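Long-range contacts in dihydroorotase (Campylobacter jejuni subsp. jejuni, PDB 3PNU), which probably catalyses the reversible, zinc-dependent cyclization of N-carbamoyl-L-aspartate to (S)-dihydroorotate in de novo pyrimidine biosynthesis: residues M33-R38 with C55-M60; A75-I80 with F89-T94; F133-L138 with E174-H179. One frame throughout, in Å; residues are numbered along the deposited sequence.

Overall arrangement
The three contacts follow one another along the chain in series. Interactions 1 and 2 are neighbours, their centres 9 Å apart. Strand 56-59 lies between strands 31-35 and 90-93 in one parallel sheet, and helix 70-84, which follows strand 56-59, packs on strand 90-93. The backbones of Ala57 and Leu92 join the two contacts, and Leu37 touches Tyr76. Interaction 3 lies apart, its centre about 27 Å from that of interaction 1 and 30 Å from that of interaction 2; there helices 135-147 and 170-179 meet on the outside of the TIM barrel. Interaction 1 carries two zinc ligands, whereas interaction 2 seats a helix on the same sheet and interaction 3 joins two outer helices.

Interaction 1: residues M33-R38 with C55-M60. With ZN (zinc ion), chain D.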
loop_
_atom_site.group_PDB
_atom_site.type_symbol
_atom_site.label_atom_id
_atom_site.label_comp_id
_atom_site.label_asym_id
_atom_site.label_seq_id
_atom_site.Cartn_x
_atom_site.Cartn_y
_atom_site.Cartn_z
ATOM N N MET A 33 3.676 -24.745 -8.865
ATOM C CA MET A 33 5.152 -24.592 -8.789
ATOM C C MET A 33 5.702 -23.604 -7.757
ATOM O O MET A 33 6.901 -23.299 -7.772
ATOM C CB MET A 33 5.718 -24.294 -10.176
ATOM C CG MET A 33 5.306 -25.349 -11.226
ATOM S SD MET A 33 5.823 -27.042 -10.821
ATOM C CE MET A 33 7.600 -26.969 -11.039
ATOM N N HIS A 34 4.854 -23.129 -6.848
ATOM C CA HIS A 34 5.314 -22.225 -5.789
ATOM C C HIS A 34 4.323 -22.273 -4.627
ATOM O O HIS A 34 3.318 -21.591 -4.665
ATOM C CB HIS A 34 5.439 -20.782 -6.329
ATOM C CG HIS A 34 6.103 -19.837 -5.382
ATOM N ND1 HIS A 34 7.289 -19.196 -5.679
ATOM C CD2 HIS A 34 5.764 -19.437 -4.129
ATOM C CE1 HIS A 34 7.638 -18.429 -4.659
ATOM N NE2 HIS A 34 6.733 -18.560 -3.704
ATOM N N LEU A 35 4.624 -23.043 -3.588
ATOM C CA LEU A 35 3.685 -23.220 -2.487
ATOM C C LEU A 35 4.319 -23.218 -1.112
ATOM O O LEU A 35 5.375 -23.790 -0.915
ATOM C CB LEU A 35 2.964 -24.574 -2.671
ATOM C CG LEU A 35 1.823 -24.999 -1.718
ATOM C CD1 LEU A 35 0.711 -23.950 -1.682
ATOM C CD2 LEU A 35 1.238 -26.375 -2.137
ATOM N N HIS A 36 3.641 -22.577 -0.159
ATOM C CA HIS A 36 4.077 -22.554 1.256
ATOM C C HIS A 36 3.121 -23.400 2.090
ATOM O O HIS A 36 1.924 -23.121 2.135
ATOM C CB HIS A 36 4.103 -21.124 1.796
ATOM C CG HIS A 36 5.139 -20.271 1.156
ATOM N ND1 HIS A 36 6.458 -20.267 1.568
ATOM C CD2 HIS A 36 5.062 -19.410 0.122
ATOM C CE1 HIS A 36 7.144 -19.434 0.806
ATOM N NE2 HIS A 36 6.320 -18.903 -0.076
ATOM N N LEU A 37 3.650 -24.437 2.735
ATOM C CA LEU A 37 2.846 -25.351 3.566
ATOM C C LEU A 37 3.140 -25.216 5.063
ATOM O O LEU A 37 2.556 -25.924 5.891
ATOM C CB LEU A 37 3.115 -26.806 3.161
ATOM C CG LEU A 37 2.608 -27.296 1.812
ATOM C CD1 LEU A 37 3.039 -28.763 1.591
ATOM C CD2 LEU A 37 1.105 -27.140 1.733
ATOM N N ARG A 38 4.064 -24.328 5.407
ATOM C CA ARG A 38 4.419 -24.088 6.804
ATOM C C ARG A 38 4.883 -25.380 7.494
ATOM O O ARG A 38 5.673 -26.139 6.919
ATOM C CB ARG A 38 3.242 -23.450 7.546
ATOM C CG ARG A 38 2.715 -22.174 6.908
ATOM C CD ARG A 38 3.828 -21.131 6.673
ATOM N NE ARG A 38 3.261 -19.904 6.127
ATOM C CZ ARG A 38 3.969 -18.918 5.587
ATOM N NH1 ARG A 38 5.288 -19.010 5.489
ATOM N NH2 ARG A 38 3.344 -17.840 5.125
ATOM N N CYS A 55 -1.407 -32.622 -8.297
ATOM C CA CYS A 55 -0.685 -33.898 -8.263
ATOM C C CYS A 55 0.703 -33.709 -7.668
ATOM O O CYS A 55 1.328 -34.680 -7.217
ATOM C CB CYS A 55 -0.583 -34.536 -9.650
ATOM S SG CYS A 55 0.397 -33.648 -10.841
ATOM N N ALA A 56 1.174 -32.456 -7.663
ATOM C CA ALA A 56 2.492 -32.109 -7.117
ATOM C C ALA A 56 2.640 -30.589 -6.910
ATOM O O ALA A 56 1.927 -29.792 -7.517
ATOM C CB ALA A 56 3.624 -32.634 -8.051
ATOM N N ALA A 57 3.581 -30.199 -6.057
ATOM C CA ALA A 57 3.809 -28.777 -5.795
ATOM C C ALA A 57 5.221 -28.529 -5.328
ATOM O O ALA A 57 5.775 -29.340 -4.588
ATOM C CB ALA A 57 2.827 -28.278 -4.765
ATOM N N VAL A 58 5.828 -27.432 -5.790
ATOM C CA VAL A 58 7.150 -27.065 -5.308
ATOM C C VAL A 58 6.899 -26.506 -3.908
ATOM O O VAL A 58 6.093 -25.583 -3.748
ATOM C CB VAL A 58 7.856 -26.014 -6.182
ATOM C CG1 VAL A 58 9.194 -25.666 -5.568
ATOM C CG2 VAL A 58 8.044 -26.516 -7.609
ATOM N N ILE A 59 7.571 -27.083 -2.908
ATOM C CA ILE A 59 7.406 -26.707 -1.500
ATOM C C ILE A 59 8.546 -25.788 -1.104
ATOM O O ILE A 59 9.725 -26.201 -1.108
ATOM C CB ILE A 59 7.428 -27.958 -0.588
ATOM C CG1 ILE A 59 6.507 -29.054 -1.156
ATOM C CG2 ILE A 59 7.067 -27.598 0.886
ATOM C CD1 ILE A 59 5.096 -28.608 -1.403
ATOM N N MET A 60 8.223 -24.536 -0.782
ATOM C CA MET A 60 9.282 -23.579 -0.433
ATOM C C MET A 60 9.837 -23.882 0.954
ATOM O O MET A 60 9.101 -24.358 1.823
ATOM C CB MET A 60 8.810 -22.142 -0.598
ATOM C CG MET A 60 8.420 -21.811 -2.055
ATOM S SD MET A 60 9.807 -22.113 -3.181
ATOM C CE MET A 60 9.081 -21.692 -4.763
HETATM ZN ZN ZN D . 6.816 -17.615 -1.817
HETATM O O HOH W 1 6.824 -24.693 2.661
HETATM O O HOH W 2 6.668 -15.229 -2.112
#
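Leu35 and Ile59 form a parallel bridge with their CA atoms 5.2 Å apart, flanked by a bent hydrogen bond from Leu35 N to Val58 O (2.9 Å, 133° at the hydrogen) and a nearly straight one from Met60 N to Leu35 O (2.9 Å, 175°). Met60 serves both histidines. Its CG, anti to the carbonyl carbon (chi1 -62°), is thereby placed over a face of the His36 ring, 4.2 Å from the centroid. The bend at chi2 then takes the thioether on, and Met60 CE ends 3.5 Å from the centroid of the His34 ring, over one face but displaced toward the rim near ND1. These CH-pi contacts back two rings whose NE2 atoms hold the same zinc ion, His34 NE2 at 2.1 Å and His36 NE2 at 2.2 Å. Asp261, the carboxylated Lys116 and a water complete that site. Glu188 accepts a hydrogen bond from His34 ND1, and as a second-shell partner it helps fix the ring's rotation and probably makes the imidazole a stronger ligand. Apolar groups close the rest of the contact: Leu35 CD2 meets Ala57 CB, Leu37 CD1 touches Ile59 CD1 at 3.6 Å, and Met33 CE rests against Val58 CG2. Tyr76 and Ile80 of helix 70-84 cover Leu37 and Ile59. The strand pair belongs to a beta-alpha-beta unit with helix 40-51 between its strands, and His34-Leu35-His36 is the HxH metal-binding motif at the end of the first barrel strand, characteristic of the amidohydrolase superfamily.

Interaction 2: residues A75-I80 with F89-T94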
loop_
_atom_site.group_PDB
_atom_site.type_symbol
_atom_site.label_atom_id
_atom_site.label_comp_id
_atom_site.label_asym_id
_atom_site.label_seq_id
_atom_site.Cartn_x
_atom_site.Cartn_y
_atom_site.Cartn_z
ATOM N N ALA A 75 12.943 -35.080 6.859
ATOM C CA ALA A 75 12.057 -34.981 8.008
ATOM C C ALA A 75 10.783 -34.209 7.660
ATOM O O ALA A 75 9.680 -34.670 7.939
ATOM C CB ALA A 75 12.795 -34.315 9.176
ATOM N N TYR A 76 10.942 -33.037 7.037
ATOM C CA TYR A 76 9.797 -32.185 6.644
ATOM C C TYR A 76 8.935 -32.878 5.594
ATOM O O TYR A 76 7.699 -32.836 5.654
ATOM C CB TYR A 76 10.319 -30.829 6.146
ATOM C CG TYR A 76 9.272 -29.838 5.687
ATOM C CD1 TYR A 76 8.113 -29.625 6.425
ATOM C CD2 TYR A 76 9.482 -29.050 4.555
ATOM C CE1 TYR A 76 7.160 -28.710 6.022
ATOM C CE2 TYR A 76 8.538 -28.106 4.148
ATOM C CZ TYR A 76 7.383 -27.942 4.880
ATOM O OH TYR A 76 6.444 -27.024 4.487
ATOM N N LYS A 77 9.595 -33.520 4.632
ATOM C CA LYS A 77 8.889 -34.271 3.587
ATOM C C LYS A 77 7.985 -35.306 4.248
ATOM O O LYS A 77 6.786 -35.385 3.949
ATOM C CB LYS A 77 9.874 -34.968 2.650
ATOM C CG LYS A 77 9.205 -35.743 1.514
ATOM C CD LYS A 77 10.233 -36.290 0.517
ATOM C CE LYS A 77 9.556 -36.917 -0.689
ATOM N NZ LYS A 77 10.528 -37.477 -1.669
ATOM N N MET A 78 8.561 -36.092 5.161
ATOM C CA MET A 78 7.776 -37.100 5.858
ATOM C C MET A 78 6.549 -36.438 6.456
ATOM O O MET A 78 5.428 -36.921 6.270
ATOM C CB MET A 78 8.587 -37.815 6.958
ATOM C CG MET A 78 9.761 -38.686 6.450
ATOM S SD MET A 78 9.320 -39.996 5.249
ATOM C CE MET A 78 10.943 -40.748 4.943
ATOM N N ARG A 79 6.755 -35.318 7.152
ATOM C CA ARG A 79 5.636 -34.607 7.780
ATOM C C ARG A 79 4.590 -34.221 6.740
ATOM O O ARG A 79 3.396 -34.360 6.981
ATOM C CB ARG A 79 6.107 -33.374 8.579
ATOM C CG ARG A 79 7.049 -33.687 9.739
ATOM C CD ARG A 79 7.196 -32.505 10.724
ATOM N NE ARG A 79 7.933 -31.363 10.187
ATOM C CZ ARG A 79 9.259 -31.248 10.223
ATOM N NH1 ARG A 79 10.003 -32.210 10.747
ATOM N NH2 ARG A 79 9.855 -30.179 9.717
ATOM N N ILE A 80 5.040 -33.752 5.576
ATOM C CA ILE A 80 4.106 -33.376 4.509
ATOM C C ILE A 80 3.319 -34.598 4.063
ATOM O O ILE A 80 2.094 -34.552 3.978
ATOM C CB ILE A 80 4.801 -32.740 3.267
ATOM C CG1 ILE A 80 5.576 -31.481 3.661
ATOM C CG2 ILE A 80 3.757 -32.380 2.215
ATOM C CD1 ILE A 80 6.427 -30.917 2.579
ATOM N N PHE A 89 -0.355 -37.116 -4.314
ATOM C CA PHE A 89 0.321 -35.827 -4.334
ATOM C C PHE A 89 1.811 -35.931 -4.059
ATOM O O PHE A 89 2.209 -36.417 -3.014
ATOM C CB PHE A 89 -0.335 -34.936 -3.272
ATOM C CG PHE A 89 0.325 -33.617 -3.099
ATOM C CD1 PHE A 89 0.092 -32.594 -3.998
ATOM C CD2 PHE A 89 1.175 -33.388 -2.028
ATOM C CE1 PHE A 89 0.689 -31.381 -3.846
ATOM C CE2 PHE A 89 1.783 -32.164 -1.874
ATOM C CZ PHE A 89 1.538 -31.159 -2.790
ATOM N N THR A 90 2.628 -35.461 -4.997
ATOM C CA THR A 90 4.073 -35.496 -4.827
ATOM C C THR A 90 4.634 -34.099 -4.502
ATOM O O THR A 90 4.617 -33.204 -5.340
ATOM C CB THR A 90 4.776 -36.035 -6.083
ATOM O OG1 THR A 90 4.265 -37.339 -6.397
ATOM C CG2 THR A 90 6.289 -36.101 -5.868
ATOM N N PRO A 91 5.142 -33.918 -3.281
ATOM C CA PRO A 91 5.719 -32.644 -2.895
ATOM C C PRO A 91 7.113 -32.515 -3.469
ATOM O O PRO A 91 7.933 -33.400 -3.258
ATOM C CB PRO A 91 5.786 -32.750 -1.373
ATOM C CG PRO A 91 5.966 -34.229 -1.113
ATOM C CD PRO A 91 5.232 -34.930 -2.202
ATOM N N LEU A 92 7.381 -31.434 -4.197
ATOM C CA LEU A 92 8.699 -31.227 -4.795
ATOM C C LEU A 92 9.497 -30.348 -3.842
ATOM O O LEU A 92 9.279 -29.152 -3.746
ATOM C CB LEU A 92 8.548 -30.596 -6.170
ATOM C CG LEU A 92 7.717 -31.435 -7.140
ATOM C CD1 LEU A 92 7.335 -30.633 -8.368
ATOM C CD2 LEU A 92 8.481 -32.695 -7.532
ATOM N N MET A 93 10.456 -30.955 -3.170
ATOM C CA MET A 93 11.200 -30.298 -2.109
ATOM C C MET A 93 12.313 -29.359 -2.553
ATOM O O MET A 93 12.932 -29.558 -3.595
ATOM C CB MET A 93 11.814 -31.372 -1.187
ATOM C CG MET A 93 10.833 -32.459 -0.749
ATOM S SD MET A 93 9.435 -31.825 0.154
ATOM C CE MET A 93 10.271 -31.324 1.677
ATOM N N THR A 94 12.567 -28.341 -1.730
ATOM C CA THR A 94 13.641 -27.413 -1.997
ATOM C C THR A 94 14.417 -27.077 -0.738
ATOM O O THR A 94 13.897 -27.158 0.379
ATOM C CB THR A 94 13.131 -26.049 -2.510
ATOM O OG1 THR A 94 12.349 -25.420 -1.479
ATOM C CG2 THR A 94 12.323 -26.189 -3.787
#
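The Tyr76 ring meets Met93 obliquely, its CD2 lying 3.8 Å from Met93 CE, while one ring face is covered within the helix by Ile80 CD1, 3.8 Å above the plane and over the centre. The Arg79 guanidinium, in the same helix, has Tyr76 CA over one face and is held by a salt bridge to Asp39. Met93 carries most of the contact. Its side chain bends at chi2 (-60°) and again at chi3 (-70°), which curls the thioether so that CE is set against the helix, 3.7 Å from Lys77 N. The Ile80 and Met93 side chains meet tip to tip, Ile80 CD1 4.0 Å from Met93 SD. Lys77 takes part through its methylene groups: CB lies 3.8 Å from Met93 CE, and the extended chain beyond it runs past Met93 SD and CG. At the other end of the contact, the Ile80 and Pro91 side chains pass in opposite directions, with Ile80 CG2 4.1 Å from Pro91 CB. Helix 75-80 and strand 90-93 run nearly antiparallel, at 158° with axes 9.7 Å apart, the arrangement of a helix laid against its following strand in the unit strand 56-59, helix 70-84, strand 90-93. Leu81 and Leu73 extend the same surface over Pro91 and Met93. With no hydrogen bond crossing between the segments, this part of the helix packs on the strand by van der Waals contact and burial of apolar surface, the Met93 thioether fitted among Tyr76, Lys77 and Ile80.

Interaction 3: residues F133-L138 with E174-H179; sequences FDIEYL and EKLAKH
Lys175 reaches Phe133 because its CG stands between the backbone N and the carbonyl carbon (chi1 82°) and the chain is extended from there, delivering NZ to Phe133 O; Ile135, with CG1 anti to its carbonyl carbon, leans onto the His179 ring. The two segments belong to neighbouring outer helices of the TIM barrel, helix 135-147 and helix 170-179, with strand 152-154 between them in the chain. The Lys175 NZ to Phe133 O hydrogen bond is short, 2.6 Å, and the ammonium stands well above the carbonyl plane, 45° out of it. It ties Lys175, near the C-terminal end of helix 170-179, to the residue just before the N-cap of helix 135-147. That cap is Asp134, whose OD1 accepts from Tyr137 N at 3.1 Å. Its other oxygen, Asp134 OD2, stays 6.4 Å from Lys175 NZ, so the opposite charges probably attract without pairing. Ile135 makes the apolar part of the contact. Its CG1 lies almost exactly over the middle of the His179 ring, 3.9 Å from the centroid and 2° off the normal, a CH-pi contact; CD1 also lies over the face, nearest CG and ND1, and CG2 approaches CD2. Ile135 CD1 also meets Leu176 CD2 at 4.3 Å, and Leu138 CD1, whose side chain also touches Phe97, comes to 4.5 Å of that same methyl. The ring's rotation is fixed by His179 ND1, which donates to Lys175 O (3.0 Å) lying in the ring plane; the same oxygen also takes the helical bond from His179 N (2.9 Å), the two donors arriving from opposite faces of the carbonyl plane.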
loop_
_atom_site.group_PDB
_atom_site.type_symbol
_atom_site.label_atom_id
_atom_site.label_comp_id
_atom_site.label_asym_id
_atom_site.label_seq_id
_atom_site.Cartn_x
_atom_site.Cartn_y
_atom_site.Cartn_z
ATOM N N PHE A 133 25.398 -10.460 -4.293
ATOM C CA PHE A 133 25.304 -11.116 -5.581
ATOM C C PHE A 133 26.629 -11.008 -6.325
ATOM O O PHE A 133 26.676 -10.947 -7.539
ATOM C CB PHE A 133 24.116 -10.573 -6.395
ATOM C CG PHE A 133 22.777 -10.909 -5.785
ATOM C CD1 PHE A 133 22.140 -12.100 -6.095
ATOM C CD2 PHE A 133 22.178 -10.053 -4.884
ATOM C CE1 PHE A 133 20.918 -12.423 -5.529
ATOM C CE2 PHE A 133 20.951 -10.371 -4.315
ATOM C CZ PHE A 133 20.322 -11.560 -4.639
ATOM N N ASP A 134 27.707 -10.988 -5.554
ATOM C CA ASP A 134 29.054 -10.963 -6.078
ATOM C C ASP A 134 29.233 -12.254 -6.873
ATOM O O ASP A 134 28.931 -13.336 -6.369
ATOM C CB ASP A 134 30.046 -10.912 -4.910
ATOM C CG ASP A 134 31.492 -11.033 -5.360
ATOM O OD1 ASP A 134 32.167 -11.999 -4.928
ATOM O OD2 ASP A 134 31.932 -10.192 -6.171
ATOM N N ILE A 135 29.709 -12.149 -8.109
ATOM C CA ILE A 135 29.862 -13.333 -8.958
ATOM C C ILE A 135 30.786 -14.436 -8.424
ATOM O O ILE A 135 30.414 -15.609 -8.499
ATOM C CB ILE A 135 30.265 -12.967 -10.390
ATOM C CG1 ILE A 135 29.094 -12.272 -11.089
ATOM C CG2 ILE A 135 30.641 -14.212 -11.172
ATOM C CD1 ILE A 135 27.820 -13.113 -11.118
ATOM N N GLU A 136 31.959 -14.093 -7.880
ATOM C CA GLU A 136 32.858 -15.135 -7.367
ATOM C C GLU A 136 32.323 -15.802 -6.108
ATOM O O GLU A 136 32.464 -17.002 -5.920
ATOM C CB GLU A 136 34.287 -14.613 -7.176
ATOM C CG GLU A 136 34.955 -14.294 -8.526
ATOM C CD GLU A 136 35.069 -15.519 -9.468
ATOM O OE1 GLU A 136 35.459 -16.616 -8.998
ATOM O OE2 GLU A 136 34.788 -15.375 -10.687
ATOM N N TYR A 137 31.703 -15.017 -5.252
ATOM C CA TYR A 137 31.109 -15.540 -4.039
ATOM C C TYR A 137 30.073 -16.657 -4.355
ATOM O O TYR A 137 30.026 -17.679 -3.687
ATOM C CB TYR A 137 30.468 -14.376 -3.307
ATOM C CG TYR A 137 29.717 -14.710 -2.060
ATOM C CD1 TYR A 137 30.393 -14.970 -0.868
ATOM C CD2 TYR A 137 28.323 -14.714 -2.052
ATOM C CE1 TYR A 137 29.699 -15.260 0.300
ATOM C CE2 TYR A 137 27.616 -14.999 -0.891
ATOM C CZ TYR A 137 28.309 -15.271 0.282
ATOM O OH TYR A 137 27.613 -15.553 1.438
ATOM N N LEU A 138 29.265 -16.458 -5.394
ATOM C CA LEU A 138 28.255 -17.437 -5.777
ATOM C C LEU A 138 28.730 -18.446 -6.830
ATOM O O LEU A 138 28.088 -19.461 -7.033
ATOM C CB LEU A 138 27.032 -16.709 -6.349
ATOM C CG LEU A 138 26.291 -15.750 -5.425
ATOM C CD1 LEU A 138 25.321 -14.897 -6.227
ATOM C CD2 LEU A 138 25.579 -16.505 -4.298
ATOM N N GLU A 174 19.668 -10.611 -14.884
ATOM C CA GLU A 174 20.337 -10.510 -16.153
ATOM C C GLU A 174 21.807 -10.925 -16.025
ATOM O O GLU A 174 22.304 -11.687 -16.855
ATOM C CB GLU A 174 20.185 -9.091 -16.717
ATOM C CG GLU A 174 20.574 -8.976 -18.177
ATOM C CD GLU A 174 20.082 -7.698 -18.846
ATOM O OE1 GLU A 174 19.707 -6.743 -18.126
ATOM O OE2 GLU A 174 20.073 -7.664 -20.101
ATOM N N LYS A 175 22.495 -10.478 -14.976
ATOM C CA LYS A 175 23.894 -10.835 -14.842
ATOM C C LYS A 175 24.051 -12.320 -14.494
ATOM O O LYS A 175 24.966 -12.985 -14.983
ATOM C CB LYS A 175 24.652 -9.934 -13.867
ATOM C CG LYS A 175 24.521 -10.257 -12.407
ATOM C CD LYS A 175 25.539 -9.428 -11.596
ATOM C CE LYS A 175 25.484 -9.800 -10.127
ATOM N NZ LYS A 175 26.420 -9.011 -9.287
ATOM N N LEU A 176 23.163 -12.849 -13.665
ATOM C CA LEU A 176 23.216 -14.251 -13.349
ATOM C C LEU A 176 22.994 -15.077 -14.607
ATOM O O LEU A 176 23.599 -16.123 -14.774
ATOM C CB LEU A 176 22.177 -14.616 -12.311
ATOM C CG LEU A 176 22.399 -14.022 -10.931
ATOM C CD1 LEU A 176 21.309 -14.463 -9.988
ATOM C CD2 LEU A 176 23.761 -14.432 -10.388
ATOM N N ALA A 177 22.121 -14.608 -15.497
ATOM C CA ALA A 177 21.840 -15.355 -16.731
ATOM C C ALA A 177 23.039 -15.370 -17.664
ATOM O O ALA A 177 23.343 -16.398 -18.280
ATOM C CB ALA A 177 20.669 -14.782 -17.439
ATOM N N LYS A 178 23.705 -14.227 -17.784
ATOM C CA LYS A 178 24.861 -14.104 -18.666
ATOM C C LYS A 178 26.069 -14.875 -18.128
ATOM O O LYS A 178 26.777 -15.518 -18.887
ATOM C CB LYS A 178 25.209 -12.632 -18.884
ATOM C CG LYS A 178 24.111 -11.882 -19.609
ATOM C CD LYS A 178 24.520 -10.481 -20.073
ATOM C CE LYS A 178 24.746 -9.518 -18.945
ATOM N NZ LYS A 178 25.110 -8.172 -19.499
ATOM N N HIS A 179 26.282 -14.809 -16.818
ATOM C CA HIS A 179 27.390 -15.482 -16.183
ATOM C C HIS A 179 27.152 -16.969 -15.994
ATOM O O HIS A 179 28.103 -17.712 -15.867
ATOM C CB HIS A 179 27.704 -14.863 -14.824
ATOM C CG HIS A 179 28.512 -13.603 -14.889
ATOM N ND1 HIS A 179 27.947 -12.346 -14.954
ATOM C CD2 HIS A 179 29.852 -13.407 -14.872
ATOM C CE1 HIS A 179 28.900 -11.431 -14.984
ATOM N NE2 HIS A 179 30.065 -12.048 -14.935
#